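Local coordinates for arginyl-trna synthetase (Thermus thermophilus, PDB 1IQ0), which probably attaches L-arginine to its cognate tRNA(Arg) at the expense of ATP, as a monomeric class I aminoacyl-tRNA synthetase, at residues Tyr301-Ile306 and His359-Leu363. Coordinates in Å, arbitrary orientation, origin at the centre of the assembly. Residues are numbered along the deposited sequence.
Sequences YYAKDI and HPQAL
In the class I catalytic domain, a Rossmann-type fold with a parallel sheet at its core, the first turn of helix 301-312 packs against the loop leading into helix 361-370 and against Leu363 in that helix's first turn. Tyr301-Ile306 opens helix 301-312. His359-Leu363 follows the strand 348-354: His359 and Pro360 are extended, and the chain then turns into helix 361-370. The nearest CA atoms are those of Tyr302 and Leu363, 7.1 Å apart. No hydrogen bond links the segments.

Leu363 has the most area buried. Its CA-to-CB bond points toward the first helix, and its tp rotamer brings both methyls onto Tyr302. Leu363 CD2 lies 3.5 Å from Tyr302 CD2, and Leu363 CD1 lies 3.6 Å from Tyr302 CB. Leu363 CD1 also reaches Ile306 CD1, at 3.8 Å. Phe290 of strand 289-291 also touches Leu363 and Pro360, and helix 248-256 packs on Ala303 and Ile306.

With chi1 m, the Tyr302 ring reaches His359, Pro360 and Leu363. Tyr302 OH is 3.7 Å from Pro360 CD. The Tyr302 rim meets the rim of the His359 ring, with centroids 5.7 Å apart and planes at 69°, so the two do not stack. Their closest atoms are Tyr302 CE2 and His359 CD2, at 3.3 Å.

His359 is poorly ordered. Asp305 sits one helical turn after Tyr301, and Asp305 OD2 lies over one face of the imidazole, 3.1 Å from His359 CD2.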
ATOM      1  N   TYR A 301     -17.857 -16.221  11.905  1.00 32.56           N
ATOM      2  CA  TYR A 301     -17.166 -15.296  11.003  1.00 39.00           C
ATOM      3  C   TYR A 301     -15.892 -15.956  10.472  1.00 35.55           C
ATOM      4  O   TYR A 301     -15.442 -15.673   9.359  1.00 32.24           O
ATOM      5  CB  TYR A 301     -16.812 -13.995  11.729  1.00 62.70           C
ATOM      6  CG  TYR A 301     -17.989 -13.069  11.911  1.00 76.57           C
ATOM      7  CD1 TYR A 301     -19.052 -13.414  12.744  1.00 77.32           C
ATOM      8  CD2 TYR A 301     -18.058 -11.860  11.222  1.00 79.07           C
ATOM      9  CE1 TYR A 301     -20.154 -12.576  12.885  1.00 79.62           C
ATOM     10  CE2 TYR A 301     -19.155 -11.016  11.356  1.00 80.82           C
ATOM     11  CZ  TYR A 301     -20.198 -11.380  12.186  1.00 82.89           C
ATOM     12  OH  TYR A 301     -21.288 -10.552  12.315  1.00 87.65           O
ATOM     13  N   TYR A 302     -15.318 -16.840  11.280  1.00 30.07           N
ATOM     14  CA  TYR A 302     -14.111 -17.562  10.894  1.00 27.83           C
ATOM     15  C   TYR A 302     -14.393 -18.488   9.710  1.00 22.97           C
ATOM     16  O   TYR A 302     -13.607 -18.557   8.774  1.00 22.84           O
ATOM     17  CB  TYR A 302     -13.579 -18.367  12.084  1.00 37.88           C
ATOM     18  CG  TYR A 302     -12.949 -17.509  13.168  1.00 46.91           C
ATOM     19  CD1 TYR A 302     -12.506 -18.073  14.368  1.00 47.94           C
ATOM     20  CD2 TYR A 302     -12.767 -16.135  12.979  1.00 51.66           C
ATOM     21  CE1 TYR A 302     -11.893 -17.290  15.349  1.00 52.97           C
ATOM     22  CE2 TYR A 302     -12.157 -15.347  13.949  1.00 56.86           C
ATOM     23  CZ  TYR A 302     -11.722 -15.928  15.128  1.00 57.87           C
ATOM     24  OH  TYR A 302     -11.105 -15.140  16.072  1.00 62.29           O
ATOM     25  N   ALA A 303     -15.519 -19.192   9.751  1.00 25.76           N
ATOM     26  CA  ALA A 303     -15.882 -20.090   8.664  1.00 22.57           C
ATOM     27  C   ALA A 303     -16.103 -19.269   7.390  1.00 22.68           C
ATOM     28  O   ALA A 303     -15.660 -19.655   6.308  1.00 22.73           O
ATOM     29  CB  ALA A 303     -17.150 -20.874   9.022  1.00 18.46           C
ATOM     30  N   LYS A 304     -16.780 -18.132   7.521  1.00 22.59           N
ATOM     31  CA  LYS A 304     -17.035 -17.277   6.366  1.00 23.23           C
ATOM     32  C   LYS A 304     -15.746 -16.680   5.799  1.00 24.28           C
ATOM     33  O   LYS A 304     -15.620 -16.535   4.581  1.00 23.80           O
ATOM     34  CB  LYS A 304     -18.032 -16.163   6.719  1.00 24.25           C
ATOM     35  CG  LYS A 304     -19.433 -16.685   7.052  1.00 28.36           C
ATOM     36  CD  LYS A 304     -20.500 -15.590   7.003  1.00 31.06           C
ATOM     37  CE  LYS A 304     -20.624 -14.984   5.604  1.00 35.61           C
ATOM     38  NZ  LYS A 304     -20.917 -15.994   4.526  1.00 34.88           N
ATOM     39  N   ASP A 305     -14.792 -16.334   6.668  1.00 20.26           N
ATOM     40  CA  ASP A 305     -13.521 -15.783   6.190  1.00 18.07           C
ATOM     41  C   ASP A 305     -12.780 -16.861   5.407  1.00 15.61           C
ATOM     42  O   ASP A 305     -12.166 -16.585   4.376  1.00 16.37           O
ATOM     43  CB  ASP A 305     -12.640 -15.300   7.350  1.00 25.15           C
ATOM     44  CG  ASP A 305     -13.168 -14.026   7.998  1.00 30.40           C
ATOM     45  OD1 ASP A 305     -13.870 -13.253   7.311  1.00 31.17           O
ATOM     46  OD2 ASP A 305     -12.870 -13.790   9.188  1.00 33.29           O
ATOM     47  N   ILE A 306     -12.841 -18.095   5.900  1.00 18.59           N
ATOM     48  CA  ILE A 306     -12.188 -19.207   5.219  1.00 17.97           C
ATOM     49  C   ILE A 306     -12.793 -19.433   3.829  1.00 16.53           C
ATOM     50  O   ILE A 306     -12.065 -19.572   2.847  1.00 17.94           O
ATOM     51  CB  ILE A 306     -12.295 -20.509   6.050  1.00 16.79           C
ATOM     52  CG1 ILE A 306     -11.441 -20.377   7.311  1.00 16.14           C
ATOM     53  CG2 ILE A 306     -11.815 -21.712   5.226  1.00 18.36           C
ATOM     54  CD1 ILE A 306     -11.694 -21.476   8.339  1.00 17.36           C
ATOM     55  N   HIS A 359      -8.880 -10.528  12.344  1.00 73.36           N
ATOM     56  CA  HIS A 359      -8.918 -11.944  12.691  1.00 73.79           C
ATOM     57  C   HIS A 359      -7.504 -12.508  12.555  1.00 72.18           C
ATOM     58  O   HIS A 359      -6.730 -12.069  11.703  1.00 72.48           O
ATOM     59  CB  HIS A 359      -9.866 -12.700  11.754  1.00 96.20           C
ATOM     60  CG  HIS A 359     -11.254 -12.138  11.709  1.00100.17           C
ATOM     61  ND1 HIS A 359     -11.532 -10.877  11.229  1.00102.14           N
ATOM     62  CD2 HIS A 359     -12.444 -12.672  12.071  1.00101.89           C
ATOM     63  CE1 HIS A 359     -12.833 -10.659  11.296  1.00101.82           C
ATOM     64  NE2 HIS A 359     -13.409 -11.733  11.803  1.00100.84           N
ATOM     65  N   PRO A 360      -7.148 -13.496  13.392  1.00 69.05           N
ATOM     66  CA  PRO A 360      -5.816 -14.109  13.356  1.00 67.82           C
ATOM     67  C   PRO A 360      -5.482 -14.824  12.043  1.00 67.19           C
ATOM     68  O   PRO A 360      -6.242 -15.678  11.582  1.00 66.31           O
ATOM     69  CB  PRO A 360      -5.849 -15.063  14.546  1.00 82.41           C
ATOM     70  CG  PRO A 360      -7.286 -15.483  14.591  1.00 82.29           C
ATOM     71  CD  PRO A 360      -8.005 -14.169  14.385  1.00 82.79           C
ATOM     72  N   GLN A 361      -4.343 -14.470  11.452  1.00 73.21           N
ATOM     73  CA  GLN A 361      -3.900 -15.081  10.201  1.00 71.03           C
ATOM     74  C   GLN A 361      -3.816 -16.589  10.376  1.00 66.58           C
ATOM     75  O   GLN A 361      -3.932 -17.349   9.411  1.00 66.54           O
ATOM     76  CB  GLN A 361      -2.526 -14.543   9.792  1.00116.05           C
ATOM     77  CG  GLN A 361      -2.522 -13.083   9.378  1.00121.07           C
ATOM     78  CD  GLN A 361      -1.152 -12.611   8.927  1.00124.48           C
ATOM     79  OE1 GLN A 361      -0.558 -13.181   8.010  1.00125.64           O
ATOM     80  NE2 GLN A 361      -0.644 -11.564   9.568  1.00124.93           N
ATOM     81  N   ALA A 362      -3.611 -17.013  11.618  1.00 50.10           N
ATOM     82  CA  ALA A 362      -3.513 -18.426  11.947  1.00 46.14           C
ATOM     83  C   ALA A 362      -4.729 -19.196  11.426  1.00 42.40           C
ATOM     84  O   ALA A 362      -4.605 -20.347  11.002  1.00 41.12           O
ATOM     85  CB  ALA A 362      -3.395 -18.597  13.461  1.00 41.02           C
ATOM     86  N   LEU A 363      -5.894 -18.551  11.466  1.00 38.49           N
ATOM     87  CA  LEU A 363      -7.147 -19.155  11.008  1.00 34.42           C
ATOM     88  C   LEU A 363      -7.108 -19.627   9.556  1.00 30.87           C
ATOM     89  O   LEU A 363      -7.211 -20.824   9.289  1.00 29.20           O
ATOM     90  CB  LEU A 363      -8.315 -18.171  11.174  1.00 39.98           C
ATOM     91  CG  LEU A 363      -9.663 -18.584  10.555  1.00 40.21           C
ATOM     92  CD1 LEU A 363     -10.320 -19.698  11.367  1.00 33.38           C
ATOM     93  CD2 LEU A 363     -10.572 -17.374  10.496  1.00 39.46           C
TER